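Local coordinates for protein multicopper oxidase (Uncultured bacterium, PDB 4E9X) that probably oxidises phenol-like substrates at a mononuclear copper site and passes the electrons to a copper cluster that reduces dioxygen to water, at residues A[35-40]-A[304-309]. Coordinates in Å, arbitrary orientation, origin at the centre of the assembly. Residues are numbered along the deposited sequence.
Sequences PLIHVQ and GYGMFD
Met-307 and Ile-37 form the apolar centre, a non-hydrogen-bonded antiparallel pair with CA atoms 4.5 Å apart. The Met-307 side chain (t, t, m) curls so that its CE lies 3.3 Å from Ile-37 CG1, and its CG lies 3.7 Å from Pro-35 CB. On the other sheet face, Leu-36 (t, p) meets Phe-308 (m), CD2 to CD2 4.2 Å. Strands 36-40 and 306-308 run antiparallel at 160°, their axes 4.7 Å apart. Hydrogen-bonded pairs flank the centre: Leu-36 N to Phe-308 O 3.0 Å, Phe-308 N to Leu-36 O 2.8 Å, His-38 N to Gly-306 O 2.9 Å, and Gly-306 N to His-38 O 2.9 Å. Gly-306 is extended at phi/psi 146/-163, where a CB would strike the preceding carbonyl. Further out, Tyr-305 (m) turns its edge to the His-38 (t) ring face, centroids 5.3 Å apart, planes at 78°. One water bridges His-38 ND1 and Gly-304 O, 2.6 Å from each. Asp-125 accepts hydrogen bonds from His-38 NE2 and Tyr-305 OH. This late segment thus adds an edge strand to a cupredoxin-like sheet: strand 36-40 lies between 306-308 and 119-125, and Phe-6 of strand 3-18 packs on Ile-37 and Met-307.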
ATOM      1  N   PRO A  35      17.921   3.669 -20.596  1.00  8.69           N
ATOM      2  CA  PRO A  35      17.653   4.829 -21.470  1.00  9.35           C
ATOM      3  C   PRO A  35      16.182   5.212 -21.495  1.00  8.60           C
ATOM      4  O   PRO A  35      15.258   4.390 -21.422  1.00  8.90           O
ATOM      5  CB  PRO A  35      18.110   4.350 -22.849  1.00  9.93           C
ATOM      6  CG  PRO A  35      19.124   3.303 -22.506  1.00 15.20           C
ATOM      7  CD  PRO A  35      18.578   2.542 -21.316  1.00  9.79           C
ATOM      8  N   LEU A  36      15.969   6.529 -21.579  1.00  7.87           N
ATOM      9  CA  LEU A  36      14.632   7.022 -21.795  1.00  8.34           C
ATOM     10  C   LEU A  36      14.211   6.753 -23.240  1.00  8.70           C
ATOM     11  O   LEU A  36      14.925   7.117 -24.193  1.00  9.77           O
ATOM     12  CB  LEU A  36      14.611   8.556 -21.586  1.00  9.62           C
ATOM     13  CG  LEU A  36      13.355   9.304 -22.082  1.00  9.05           C
ATOM     14  CD1 LEU A  36      12.096   8.927 -21.291  1.00 10.69           C
ATOM     15  CD2 LEU A  36      13.606  10.823 -21.939  1.00  9.90           C
ATOM     16  N   ILE A  37      13.024   6.196 -23.453  1.00  8.69           N
ATOM     17  CA  ILE A  37      12.423   6.064 -24.782  1.00  8.40           C
ATOM     18  C   ILE A  37      11.213   6.983 -24.777  1.00  9.12           C
ATOM     19  O   ILE A  37      10.336   6.850 -23.924  1.00  9.89           O
ATOM     20  CB  ILE A  37      12.075   4.591 -25.109  1.00  9.68           C
ATOM     21  CG1 ILE A  37      13.288   3.696 -25.060  1.00 12.14           C
ATOM     22  CG2 ILE A  37      11.333   4.555 -26.444  1.00 11.49           C
ATOM     23  CD1 ILE A  37      12.963   2.191 -25.182  1.00 12.73           C
ATOM     24  N   HIS A  38      11.177   7.922 -25.683  1.00  9.16           N
ATOM     25  CA  HIS A  38      10.144   8.961 -25.713  1.00  9.08           C
ATOM     26  C   HIS A  38       9.592   8.988 -27.128  1.00  9.17           C
ATOM     27  O   HIS A  38      10.313   9.313 -28.077  1.00 10.65           O
ATOM     28  CB  HIS A  38      10.756  10.305 -25.280  1.00 10.14           C
ATOM     29  CG  HIS A  38       9.746  11.357 -25.022  1.00 10.43           C
ATOM     30  ND1 HIS A  38      10.089  12.683 -24.767  1.00 11.52           N
ATOM     31  CD2 HIS A  38       8.381  11.332 -24.905  1.00 11.10           C
ATOM     32  CE1 HIS A  38       8.976  13.377 -24.525  1.00 12.18           C
ATOM     33  NE2 HIS A  38       7.941  12.622 -24.612  1.00 11.97           N
ATOM     34  N   VAL A  39       8.332   8.628 -27.283  1.00  9.94           N
ATOM     35  CA  VAL A  39       7.693   8.535 -28.597  1.00 10.44           C
ATOM     36  C   VAL A  39       6.325   9.178 -28.539  1.00 10.63           C
ATOM     37  O   VAL A  39       5.889   9.611 -27.454  1.00 10.80           O
ATOM     38  CB  VAL A  39       7.619   7.073 -29.060  1.00  9.59           C
ATOM     39  CG1 VAL A  39       9.007   6.419 -29.105  1.00 11.39           C
ATOM     40  CG2 VAL A  39       6.692   6.179 -28.229  1.00 11.30           C
ATOM     41  N   GLN A  40       5.671   9.252 -29.701  1.00 11.49           N
ATOM     42  CA  GLN A  40       4.314   9.799 -29.793  1.00 11.82           C
ATOM     43  C   GLN A  40       3.278   8.703 -29.945  1.00 11.10           C
ATOM     44  O   GLN A  40       3.555   7.657 -30.577  1.00 12.46           O
ATOM     45  CB  GLN A  40       4.250  10.711 -31.036  1.00 13.04           C
ATOM     46  CG  GLN A  40       3.033  11.593 -31.117  1.00 22.67           C
ATOM     47  CD  GLN A  40       3.250  12.672 -32.180  1.00 27.91           C
ATOM     48  OE1 GLN A  40       4.006  12.559 -33.148  1.00 30.45           O
ATOM     49  NE2 GLN A  40       2.552  13.785 -31.990  1.00 29.97           N
ATOM     50  N   GLY A 304      13.128  16.071 -27.800  1.00 15.90           N
ATOM     51  CA  GLY A 304      12.422  15.458 -28.944  1.00 17.40           C
ATOM     52  C   GLY A 304      12.294  13.945 -28.765  1.00 15.46           C
ATOM     53  O   GLY A 304      12.724  13.279 -27.806  1.00 16.07           O
ATOM     54  N   TYR A 305      11.591  13.374 -29.753  1.00 13.05           N
ATOM     55  CA  TYR A 305      11.380  11.943 -29.661  1.00 12.52           C
ATOM     56  C   TYR A 305      12.643  11.165 -29.947  1.00 12.77           C
ATOM     57  O   TYR A 305      13.470  11.636 -30.737  1.00 14.62           O
ATOM     58  CB  TYR A 305      10.250  11.522 -30.632  1.00 14.08           C
ATOM     59  CG  TYR A 305       8.972  12.272 -30.253  1.00 15.03           C
ATOM     60  CD1 TYR A 305       8.448  12.094 -28.971  1.00 14.29           C
ATOM     61  CD2 TYR A 305       8.305  13.148 -31.119  1.00 22.28           C
ATOM     62  CE1 TYR A 305       7.291  12.763 -28.573  1.00 16.97           C
ATOM     63  CE2 TYR A 305       7.138  13.819 -30.728  1.00 24.59           C
ATOM     64  CZ  TYR A 305       6.653  13.608 -29.449  1.00 21.34           C
ATOM     65  OH  TYR A 305       5.494  14.249 -28.996  1.00 27.11           O
ATOM     66  N   GLY A 306      12.785  10.001 -29.354  1.00 12.01           N
ATOM     67  CA  GLY A 306      13.943   9.154 -29.564  1.00 12.22           C
ATOM     68  C   GLY A 306      14.315   8.383 -28.314  1.00 10.42           C
ATOM     69  O   GLY A 306      13.494   8.262 -27.388  1.00 11.75           O
ATOM     70  N   MET A 307      15.532   7.862 -28.287  1.00 10.89           N
ATOM     71  CA  MET A 307      16.045   7.094 -27.156  1.00 11.17           C
ATOM     72  C   MET A 307      17.281   7.828 -26.623  1.00 12.38           C
ATOM     73  O   MET A 307      18.200   8.222 -27.389  1.00 13.47           O
ATOM     74  CB  MET A 307      16.325   5.634 -27.482  1.00 13.20           C
ATOM     75  CG  MET A 307      17.087   4.937 -26.326  1.00 14.96           C
ATOM     76  SD  MET A 307      17.501   3.212 -26.809  1.00 27.39           S
ATOM     77  CE  MET A 307      15.982   2.433 -26.430  1.00 40.20           C
ATOM     78  N   PHE A 308      17.332   8.078 -25.314  1.00 10.28           N
ATOM     79  CA  PHE A 308      18.334   8.921 -24.710  1.00 10.36           C
ATOM     80  C   PHE A 308      19.043   8.208 -23.581  1.00  8.88           C
ATOM     81  O   PHE A 308      18.438   7.801 -22.586  1.00 10.61           O
ATOM     82  CB  PHE A 308      17.706  10.225 -24.110  1.00 10.89           C
ATOM     83  CG  PHE A 308      16.992  11.035 -25.157  1.00 11.61           C
ATOM     84  CD1 PHE A 308      17.652  12.118 -25.730  1.00 13.44           C
ATOM     85  CD2 PHE A 308      15.700  10.704 -25.540  1.00 11.90           C
ATOM     86  CE1 PHE A 308      17.031  12.877 -26.705  1.00 13.41           C
ATOM     87  CE2 PHE A 308      15.121  11.457 -26.553  1.00 14.17           C
ATOM     88  CZ  PHE A 308      15.772  12.549 -27.118  1.00 15.67           C
ATOM     89  N   ASP A 309      20.357   8.059 -23.764  1.00  8.81           N
ATOM     90  CA  ASP A 309      21.235   7.608 -22.678  1.00  9.32           C
ATOM     91  C   ASP A 309      21.533   8.779 -21.743  1.00  8.75           C
ATOM     92  O   ASP A 309      21.278   9.952 -22.078  1.00 10.22           O
ATOM     93  CB  ASP A 309      22.564   7.034 -23.162  1.00 10.21           C
ATOM     94  CG  ASP A 309      22.484   5.710 -23.893  1.00 12.00           C
ATOM     95  OD1 ASP A 309      21.401   5.166 -24.088  1.00 14.86           O
ATOM     96  OD2 ASP A 309      23.573   5.229 -24.337  1.00 18.74           O
TER
HETATM   97  O   HOH W   1      12.571  13.366 -25.177  1.00 13.85           O